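Local atomic coordinates of uncharacterized protein (Legionella longbeachae NSW150, PDB entry 4JZA), a protein that probably removes the 3-phosphate from phosphatidylinositol 3-phosphate and so acts on host lipid metabolism during Legionella infection. Residues 595-600 / 631-636; 557-562 / 623-628; 149-154 / 567-572. All coordinates share one frame; numbering follows the deposited sequence.

Contact 1: residues 595-600 / 631-636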
loop_
_atom_site.group_PDB
_atom_site.type_symbol
_atom_site.label_atom_id
_atom_site.label_comp_id
_atom_site.label_asym_id
_atom_site.label_seq_id
_atom_site.Cartn_x
_atom_site.Cartn_y
_atom_site.Cartn_z
ATOM N N LEU A 595 4.602 33.602 0.520
ATOM C CA LEU A 595 3.898 32.827 1.519
ATOM C C LEU A 595 3.719 31.403 1.058
ATOM O O LEU A 595 4.031 30.495 1.820
ATOM C CB LEU A 595 2.530 33.425 1.845
ATOM C CG LEU A 595 2.631 34.732 2.636
ATOM C CD1 LEU A 595 1.357 35.555 2.463
ATOM C CD2 LEU A 595 2.951 34.468 4.102
ATOM N N VAL A 596 3.254 31.195 -0.175
ATOM C CA VAL A 596 3.126 29.833 -0.674
ATOM C C VAL A 596 4.438 29.087 -0.630
ATOM O O VAL A 596 4.510 27.939 -0.132
ATOM C CB VAL A 596 2.643 29.746 -2.111
ATOM C CG1 VAL A 596 2.652 28.296 -2.556
ATOM C CG2 VAL A 596 1.217 30.240 -2.184
ATOM N N ALA A 597 5.463 29.710 -1.169
ATOM C CA ALA A 597 6.771 29.088 -1.218
ATOM C C ALA A 597 7.231 28.775 0.209
ATOM O O ALA A 597 7.730 27.686 0.485
ATOM C CB ALA A 597 7.776 29.984 -1.956
ATOM N N ASP A 598 7.017 29.692 1.138
ATOM C CA ASP A 598 7.412 29.440 2.546
ATOM C C ASP A 598 6.742 28.228 3.144
ATOM O O ASP A 598 7.392 27.446 3.861
ATOM C CB ASP A 598 7.073 30.633 3.450
ATOM C CG ASP A 598 8.090 31.734 3.358
ATOM O OD1 ASP A 598 9.166 31.507 2.783
ATOM O OD2 ASP A 598 7.798 32.835 3.864
ATOM N N LEU A 599 5.437 28.111 2.882
ATOM C CA LEU A 599 4.657 27.024 3.437
ATOM C C LEU A 599 5.091 25.710 2.812
ATOM O O LEU A 599 5.357 24.760 3.521
ATOM C CB LEU A 599 3.165 27.270 3.261
ATOM C CG LEU A 599 2.584 28.385 4.173
ATOM C CD1 LEU A 599 1.112 28.528 3.905
ATOM C CD2 LEU A 599 2.737 28.130 5.651
ATOM N N TYR A 600 5.214 25.699 1.487
ATOM C CA TYR A 600 5.629 24.527 0.760
ATOM C C TYR A 600 6.980 24.101 1.275
ATOM O O TYR A 600 7.172 22.953 1.609
ATOM C CB TYR A 600 5.631 24.793 -0.753
ATOM C CG TYR A 600 5.968 23.566 -1.573
ATOM C CD1 TYR A 600 7.281 23.147 -1.712
ATOM C CD2 TYR A 600 4.964 22.828 -2.194
ATOM C CE1 TYR A 600 7.598 22.035 -2.434
ATOM C CE2 TYR A 600 5.256 21.691 -2.900
ATOM C CZ TYR A 600 6.581 21.303 -3.018
ATOM O OH TYR A 600 6.890 20.163 -3.722
ATOM N N ALA A 631 6.396 27.684 -8.495
ATOM C CA ALA A 631 7.338 26.631 -8.749
ATOM C C ALA A 631 8.717 27.242 -8.964
ATOM O O ALA A 631 9.695 26.802 -8.370
ATOM C CB ALA A 631 6.900 25.792 -9.959
ATOM N N ALA A 632 8.783 28.273 -9.784
ATOM C CA ALA A 632 10.066 28.937 -10.075
ATOM C C ALA A 632 10.724 29.575 -8.855
ATOM O O ALA A 632 11.914 29.509 -8.679
ATOM C CB ALA A 632 9.881 29.986 -11.166
ATOM N N GLU A 633 9.935 30.193 -8.016
ATOM C CA GLU A 633 10.467 30.747 -6.795
ATOM C C GLU A 633 11.041 29.663 -5.880
ATOM O O GLU A 633 12.115 29.839 -5.303
ATOM C CB GLU A 633 9.359 31.531 -6.070
ATOM C CG GLU A 633 9.766 32.143 -4.723
ATOM C CD GLU A 633 10.834 33.218 -4.847
ATOM O OE1 GLU A 633 11.204 33.576 -5.983
ATOM O OE2 GLU A 633 11.293 33.716 -3.798
ATOM N N ILE A 634 10.329 28.534 -5.745
ATOM C CA ILE A 634 10.823 27.432 -4.911
ATOM C C ILE A 634 12.132 26.897 -5.481
ATOM O O ILE A 634 13.120 26.694 -4.734
ATOM C CB ILE A 634 9.838 26.287 -4.830
ATOM C CG1 ILE A 634 8.591 26.745 -4.074
ATOM C CG2 ILE A 634 10.476 25.102 -4.103
ATOM C CD1 ILE A 634 7.343 25.926 -4.359
ATOM N N ARG A 635 12.125 26.659 -6.802
ATOM C CA ARG A 635 13.290 26.166 -7.505
ATOM C C ARG A 635 14.498 27.036 -7.280
ATOM O O ARG A 635 15.598 26.535 -7.089
ATOM C CB ARG A 635 13.024 26.026 -9.007
ATOM C CG ARG A 635 12.360 24.722 -9.502
ATOM C CD ARG A 635 12.201 24.814 -11.011
ATOM N NE ARG A 635 10.858 24.519 -11.483
ATOM C CZ ARG A 635 10.103 25.347 -12.204
ATOM N NH1 ARG A 635 10.528 26.547 -12.514
ATOM N NH2 ARG A 635 8.881 24.981 -12.601
ATOM N N LYS A 636 14.300 28.341 -7.312
ATOM C CA LYS A 636 15.415 29.257 -7.240
ATOM C C LYS A 636 15.833 29.416 -5.791
ATOM O O LYS A 636 17.008 29.409 -5.473
ATOM C CB LYS A 636 15.080 30.581 -7.957
ATOM C CG LYS A 636 14.958 30.370 -9.489
ATOM C CD LYS A 636 14.699 31.629 -10.319
ATOM C CE LYS A 636 13.367 32.307 -9.986
ATOM N NZ LYS A 636 13.122 33.486 -10.861
#
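Ile634 of helix 628-637 fits against Ala597 and Tyr600, one turn apart on helix 587-602. The axes of the two short helical segments come within 9.4 Å and cross at -55°. The nearest CA atoms are those of Ala597 and Ile634, 5.7 Å apart. The small side chain at Ala597 allows this approach.

The packed half of the contact is apolar. Ala597 CB touches Ile634 CG1 at 4.0 Å. The longer branch of Ile634 then carries its CD1 over one face of the Tyr600 ring. This is a CH-pi contact, with CD1 4.2 Å from the ring centroid and 27° off the ring normal. CD1 sits nearer the CB end of the ring, 3.8 Å from Tyr600 CD1. Tyr600 holds CG opposite its backbone N (chi1 -176°), which swings the ring out toward helix 628-637. There it lies beneath Ile634 CD1 and crosses that side chain at about a right angle. Leu644 of helix 643-652 also packs on Tyr600 and Ile634.

The other side is looser and partly exposed. There Glu633 adds its aliphatic stem, with CG 4.0 Å from Ala597 CB. Its chain bends at chi2, and the carboxylate forms a salt bridge with Arg637. Asp598 also pairs with Arg637, so this arginine lies between acids from both helices.

The join thus probably depends on shape and burial, with the charges paired at its edge through Arg637 and the tyrosine hydroxyl held by a hydrogen bond to Asp647.

Contact 2: residues 557-562 / 623-628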
loop_
_atom_site.group_PDB
_atom_site.type_symbol
_atom_site.label_atom_id
_atom_site.label_comp_id
_atom_site.label_asym_id
_atom_site.label_seq_id
_atom_site.Cartn_x
_atom_site.Cartn_y
_atom_site.Cartn_z
ATOM N N LYS A 557 -4.471 17.484 -2.337
ATOM C CA LYS A 557 -5.060 17.977 -1.113
ATOM C C LYS A 557 -4.059 18.761 -0.279
ATOM O O LYS A 557 -4.403 19.758 0.328
ATOM C CB LYS A 557 -5.614 16.814 -0.302
ATOM C CG LYS A 557 -6.384 17.233 0.932
ATOM C CD LYS A 557 -7.565 18.099 0.563
ATOM C CE LYS A 557 -8.227 18.653 1.803
ATOM N NZ LYS A 557 -9.229 19.688 1.454
ATOM N N ALA A 558 -2.825 18.291 -0.236
ATOM C CA ALA A 558 -1.774 18.993 0.475
ATOM C C ALA A 558 -1.528 20.349 -0.154
ATOM O O ALA A 558 -1.278 21.318 0.531
ATOM C CB ALA A 558 -0.500 18.179 0.481
ATOM N N ILE A 559 -1.569 20.399 -1.475
ATOM C CA ILE A 559 -1.398 21.646 -2.197
ATOM C C ILE A 559 -2.514 22.651 -1.914
ATOM O O ILE A 559 -2.258 23.838 -1.787
ATOM C CB ILE A 559 -1.194 21.389 -3.700
ATOM C CG1 ILE A 559 0.196 20.818 -3.936
ATOM C CG2 ILE A 559 -1.341 22.658 -4.514
ATOM C CD1 ILE A 559 0.314 20.029 -5.211
ATOM N N GLU A 560 -3.749 22.174 -1.824
ATOM C CA GLU A 560 -4.866 23.040 -1.503
ATOM C C GLU A 560 -4.710 23.635 -0.120
ATOM O O GLU A 560 -4.981 24.805 0.095
ATOM C CB GLU A 560 -6.176 22.266 -1.554
ATOM C CG GLU A 560 -7.392 23.100 -1.178
ATOM C CD GLU A 560 -7.803 22.959 0.276
ATOM O OE1 GLU A 560 -7.887 21.827 0.769
ATOM O OE2 GLU A 560 -8.063 23.983 0.930
ATOM N N LEU A 561 -4.278 22.812 0.822
ATOM C CA LEU A 561 -4.098 23.244 2.195
ATOM C C LEU A 561 -3.036 24.311 2.335
ATOM O O LEU A 561 -3.195 25.250 3.088
ATOM C CB LEU A 561 -3.756 22.062 3.089
ATOM C CG LEU A 561 -4.873 21.046 3.270
ATOM C CD1 LEU A 561 -4.428 19.960 4.223
ATOM C CD2 LEU A 561 -6.130 21.717 3.776
ATOM N N ILE A 562 -1.945 24.151 1.609
ATOM C CA ILE A 562 -0.891 25.144 1.599
ATOM C C ILE A 562 -1.453 26.443 0.986
ATOM O O ILE A 562 -1.248 27.558 1.537
ATOM C CB ILE A 562 0.284 24.609 0.760
ATOM C CG1 ILE A 562 1.153 23.664 1.602
ATOM C CG2 ILE A 562 1.138 25.717 0.203
ATOM C CD1 ILE A 562 1.957 22.733 0.746
ATOM N N GLU A 623 5.192 20.405 -10.120
ATOM C CA GLU A 623 5.320 21.281 -11.286
ATOM C C GLU A 623 4.084 21.186 -12.193
ATOM O O GLU A 623 3.844 22.074 -13.005
ATOM C CB GLU A 623 6.608 20.996 -12.082
ATOM C CG GLU A 623 7.857 21.629 -11.480
ATOM C CD GLU A 623 9.184 21.101 -12.038
ATOM O OE1 GLU A 623 9.226 19.963 -12.524
ATOM O OE2 GLU A 623 10.215 21.805 -11.956
ATOM N N TRP A 624 3.262 20.161 -12.044
ATOM C CA TRP A 624 2.021 20.173 -12.792
ATOM C C TRP A 624 0.952 20.997 -12.106
ATOM O O TRP A 624 0.235 21.702 -12.775
ATOM C CB TRP A 624 1.486 18.776 -13.018
ATOM C CG TRP A 624 0.190 18.775 -13.690
ATOM C CD1 TRP A 624 -0.959 18.261 -13.222
ATOM C CD2 TRP A 624 -0.103 19.322 -14.972
ATOM N NE1 TRP A 624 -1.974 18.446 -14.132
ATOM C CE2 TRP A 624 -1.464 19.089 -15.219
ATOM C CE3 TRP A 624 0.663 19.973 -15.947
ATOM C CZ2 TRP A 624 -2.085 19.499 -16.370
ATOM C CZ3 TRP A 624 0.056 20.373 -17.085
ATOM C CH2 TRP A 624 -1.318 20.157 -17.290
ATOM N N TYR A 625 0.856 20.880 -10.778
ATOM C CA TYR A 625 -0.254 21.450 -9.970
ATOM C C TYR A 625 -0.004 22.904 -9.521
ATOM O O TYR A 625 -0.970 23.652 -9.159
ATOM C CB TYR A 625 -0.521 20.566 -8.733
ATOM C CG TYR A 625 -1.022 19.210 -9.096
ATOM C CD1 TYR A 625 -2.214 19.069 -9.788
ATOM C CD2 TYR A 625 -0.300 18.041 -8.795
ATOM C CE1 TYR A 625 -2.683 17.829 -10.178
ATOM C CE2 TYR A 625 -0.779 16.773 -9.154
ATOM C CZ TYR A 625 -1.983 16.677 -9.867
ATOM O OH TYR A 625 -2.543 15.469 -10.282
ATOM N N LEU A 626 1.278 23.293 -9.495
ATOM C CA LEU A 626 1.658 24.620 -9.035
ATOM C C LEU A 626 1.719 25.491 -10.232
ATOM O O LEU A 626 2.098 25.054 -11.289
ATOM C CB LEU A 626 3.028 24.616 -8.357
ATOM C CG LEU A 626 3.180 23.962 -6.973
ATOM C CD1 LEU A 626 4.641 23.898 -6.545
ATOM C CD2 LEU A 626 2.381 24.730 -5.938
ATOM N N PRO A 627 1.357 26.737 -10.080
ATOM C CA PRO A 627 1.570 27.798 -11.058
ATOM C C PRO A 627 3.053 28.072 -11.318
ATOM O O PRO A 627 3.875 27.897 -10.429
ATOM C CB PRO A 627 0.948 29.007 -10.362
ATOM C CG PRO A 627 -0.133 28.440 -9.482
ATOM C CD PRO A 627 0.406 27.125 -9.020
ATOM N N GLU A 628 3.397 28.541 -12.507
ATOM C CA GLU A 628 4.800 28.691 -12.861
ATOM C C GLU A 628 5.604 29.563 -11.891
ATOM O O GLU A 628 6.728 29.216 -11.547
ATOM C CB GLU A 628 4.985 29.139 -14.329
ATOM C CG GLU A 628 5.357 27.992 -15.263
ATOM C CD GLU A 628 6.613 27.263 -14.762
ATOM O OE1 GLU A 628 7.680 27.950 -14.705
ATOM O OE2 GLU A 628 6.524 26.038 -14.380
#
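Ile559 reaches from helix 556-574 to Tyr625 and Leu626, where helix 622-625 ends. Before it in the chain, Lys557 takes no part across the contact and forms a salt bridge with Glu560. Lys557 NZ lies 2.6 Å from Glu560 OE1 and meets it nearly along the C-O axis. This pair spans three residues of the same helix, apart from the apolar contact.

Ile559 follows, and its two branches have different partners. CD1 ends the longer branch and lies 3.7 Å from Tyr625 CB. The same methyl comes within 4.1 Å of Tyr625 CD2, so it meets the root of the side chain and the near part of the ring. The two side chains cross at about a right angle. With CG of Tyr625 opposite its carbonyl carbon (chi1 -65°), the hydroxyl end leads away from the helix. The other branch of Ile559 is CG2, which makes a looser contact with Leu626 CD2 at 4.5 Å. Leu626 is the first residue to leave the helical conformation, and its side chain turns its end back toward Ile559.

Glu560 has a second polar partner, since OE2 bonds to Thr564 OG1.

Helix 556-574 follows strand 545-549 through a loop beginning at Cys550, in a sequence consistent with the CX5R signature of cysteine-based phosphatases. Helix 524-542 touches it through Leu529 and Ser532, helix 604-612 packs on Ala558 and Leu561, and helix 587-602 meets Ile562 through Val596 and Leu599.

Contact 3: residues 149-154 / 567-572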
loop_
_atom_site.group_PDB
_atom_site.type_symbol
_atom_site.label_atom_id
_atom_site.label_comp_id
_atom_site.label_asym_id
_atom_site.label_seq_id
_atom_site.Cartn_x
_atom_site.Cartn_y
_atom_site.Cartn_z
ATOM N N LEU A 149 6.705 27.975 12.050
ATOM C CA LEU A 149 7.442 28.871 11.184
ATOM C C LEU A 149 7.404 30.281 11.751
ATOM O O LEU A 149 6.337 30.763 12.123
ATOM C CB LEU A 149 6.811 28.865 9.799
ATOM C CG LEU A 149 7.692 29.185 8.602
ATOM C CD1 LEU A 149 8.992 28.420 8.691
ATOM C CD2 LEU A 149 6.955 28.831 7.329
ATOM N N PRO A 150 8.636 30.955 11.811
ATOM C CA PRO A 150 8.515 32.340 12.290
ATOM C C PRO A 150 8.073 33.293 11.187
ATOM O O PRO A 150 8.666 33.324 10.123
ATOM C CB PRO A 150 9.930 32.679 12.723
ATOM C CG PRO A 150 10.750 32.062 11.673
ATOM C CD PRO A 150 10.141 30.705 11.560
HETATM N N MSE A 151 7.017 34.048 11.449
HETATM C CA MSE A 151 6.540 35.065 10.547
HETATM C C MSE A 151 5.843 36.087 11.372
HETATM O O MSE A 151 5.226 35.690 12.364
HETATM C CB MSE A 151 5.442 34.432 9.731
HETATM C CG MSE A 151 5.961 33.735 8.496
HETATM SE SE MSE A 151 4.379 33.530 7.367
HETATM C CE MSE A 151 4.922 31.886 6.450
ATOM N N GLN A 152 5.851 37.356 10.989
ATOM C CA GLN A 152 5.064 38.343 11.716
ATOM C C GLN A 152 3.998 38.926 10.815
ATOM O O GLN A 152 4.311 39.505 9.788
ATOM C CB GLN A 152 5.957 39.473 12.212
ATOM C CG GLN A 152 7.234 39.023 12.897
ATOM C CD GLN A 152 7.935 40.162 13.605
ATOM O OE1 GLN A 152 7.603 41.328 13.405
ATOM N NE2 GLN A 152 8.905 39.830 14.443
ATOM N N LEU A 153 2.738 38.790 11.197
ATOM C CA LEU A 153 1.666 39.378 10.409
ATOM C C LEU A 153 0.893 40.433 11.179
ATOM O O LEU A 153 0.185 41.254 10.605
ATOM C CB LEU A 153 0.721 38.286 9.925
ATOM C CG LEU A 153 1.363 36.918 9.716
ATOM C CD1 LEU A 153 0.318 35.835 9.882
ATOM C CD2 LEU A 153 2.015 36.830 8.348
ATOM N N GLY A 154 1.037 40.392 12.493
ATOM C CA GLY A 154 0.308 41.255 13.394
ATOM C C GLY A 154 1.096 41.308 14.678
ATOM O O GLY A 154 2.041 40.548 14.850
HETATM N N MSE A 567 -3.560 32.011 1.672
HETATM C CA MSE A 567 -4.542 33.083 1.501
HETATM C C MSE A 567 -4.909 33.650 2.860
HETATM O O MSE A 567 -5.007 34.868 3.043
HETATM C CB MSE A 567 -5.759 32.561 0.768
HETATM C CG MSE A 567 -5.396 32.344 -0.695
HETATM SE SE MSE A 567 -6.992 31.792 -1.702
HETATM C CE MSE A 567 -7.926 33.529 -1.627
ATOM N N ILE A 568 -5.107 32.769 3.833
ATOM C CA ILE A 568 -5.420 33.180 5.198
ATOM C C ILE A 568 -4.240 34.000 5.756
ATOM O O ILE A 568 -4.458 35.049 6.314
ATOM C CB ILE A 568 -5.799 31.951 6.073
ATOM C CG1 ILE A 568 -7.134 31.383 5.592
ATOM C CG2 ILE A 568 -5.903 32.279 7.561
ATOM C CD1 ILE A 568 -7.389 29.990 6.110
ATOM N N LEU A 569 -2.999 33.558 5.576
ATOM C CA LEU A 569 -1.873 34.341 6.060
ATOM C C LEU A 569 -1.749 35.693 5.364
ATOM O O LEU A 569 -1.363 36.693 5.986
ATOM C CB LEU A 569 -0.560 33.574 5.904
ATOM C CG LEU A 569 -0.541 32.341 6.801
ATOM C CD1 LEU A 569 0.705 31.536 6.542
ATOM C CD2 LEU A 569 -0.647 32.694 8.286
ATOM N N TYR A 570 -2.064 35.728 4.082
ATOM C CA TYR A 570 -2.029 36.961 3.297
ATOM C C TYR A 570 -3.074 37.979 3.844
ATOM O O TYR A 570 -2.744 39.123 4.168
ATOM C CB TYR A 570 -2.264 36.621 1.802
ATOM C CG TYR A 570 -2.124 37.773 0.851
ATOM C CD1 TYR A 570 -3.129 38.742 0.744
ATOM C CD2 TYR A 570 -0.983 37.924 0.057
ATOM C CE1 TYR A 570 -2.984 39.811 -0.108
ATOM C CE2 TYR A 570 -0.843 39.018 -0.791
ATOM C CZ TYR A 570 -1.843 39.951 -0.860
ATOM O OH TYR A 570 -1.742 41.012 -1.703
ATOM N N LYS A 571 -4.321 37.555 3.970
ATOM C CA LYS A 571 -5.346 38.420 4.521
ATOM C C LYS A 571 -4.932 38.961 5.884
ATOM O O LYS A 571 -5.153 40.123 6.203
ATOM C CB LYS A 571 -6.655 37.641 4.682
ATOM C CG LYS A 571 -7.806 38.445 5.276
ATOM C CD LYS A 571 -8.894 38.724 4.252
ATOM C CE LYS A 571 -9.702 39.958 4.634
ATOM N NZ LYS A 571 -10.170 39.794 6.028
ATOM N N GLU A 572 -4.355 38.094 6.692
ATOM C CA GLU A 572 -3.937 38.436 8.032
ATOM C C GLU A 572 -2.818 39.478 7.976
ATOM O O GLU A 572 -2.795 40.406 8.771
ATOM C CB GLU A 572 -3.503 37.160 8.787
ATOM C CG GLU A 572 -3.647 37.171 10.302
ATOM C CD GLU A 572 -5.079 37.290 10.787
ATOM O OE1 GLU A 572 -6.034 37.079 9.999
ATOM O OE2 GLU A 572 -5.242 37.579 11.990
#
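This is a loop-to-helix contact of apolar side chains at the end of strand 144-150, an inner strand of the large mixed sheet, where the chain leads toward the antiparallel strand 159-166. Leu153 and Met151, just after strand 144-150, lie against Leu569 and Glu572 of helix 556-574. Leu153 buries more area than any other residue here. Its CD1 lies 3.7 Å from Leu569 CD2, one methyl branch against another. The same CD1 is 4.2 Å from Glu572 CB, so it rests between two side chains nearly one helical turn apart. Its other methyl, CD2, comes to 4.1 Å from Leu569 O, at the backbone of the helix.

Leu569 sends CG opposite its carbonyl carbon (chi1 -66°), which turns both methyls toward the loop. CD2 takes Leu153, while CD1 meets Met151 CE at 4.2 Å. Met151 is a selenomethionine here, and the end of its long chain closes one flank of the contact.

The side chain of Glu572 contributes its CB. The chain bends at chi2 (64°), its end leads away from the loop, and OE2 forms a salt bridge with Arg366.

Val160 of strand 159-166 touches Met151, Leu153 and Leu569. Leu368 of strand 365-374 packs on Leu569 and Glu572. Leu595 of helix 587-602 also touches Met151, so the end of this hairpin joins helices 556-574 and 587-602.

Contacts 1 and 2 are buried, while contact 3 is only partly so and lies farther from the centre of the chain. Helix 556-574 serves both contact 2 and contact 3, whose nearest atoms are about 5 Å apart. Contacts 1 and 2 touch directly: Ile634 packs on Leu626, and Arg635 pairs with Glu623 and Glu628. Helix 587-602 also reaches contact 3, where Leu595 meets Met151 and Tyr570. All three joints are apolar. Contact 1 adds an aromatic face between two helices, contact 2 sets one isoleucine against a helix end, and contact 3 lays leucine and selenomethionine methyls at the end of an inner strand.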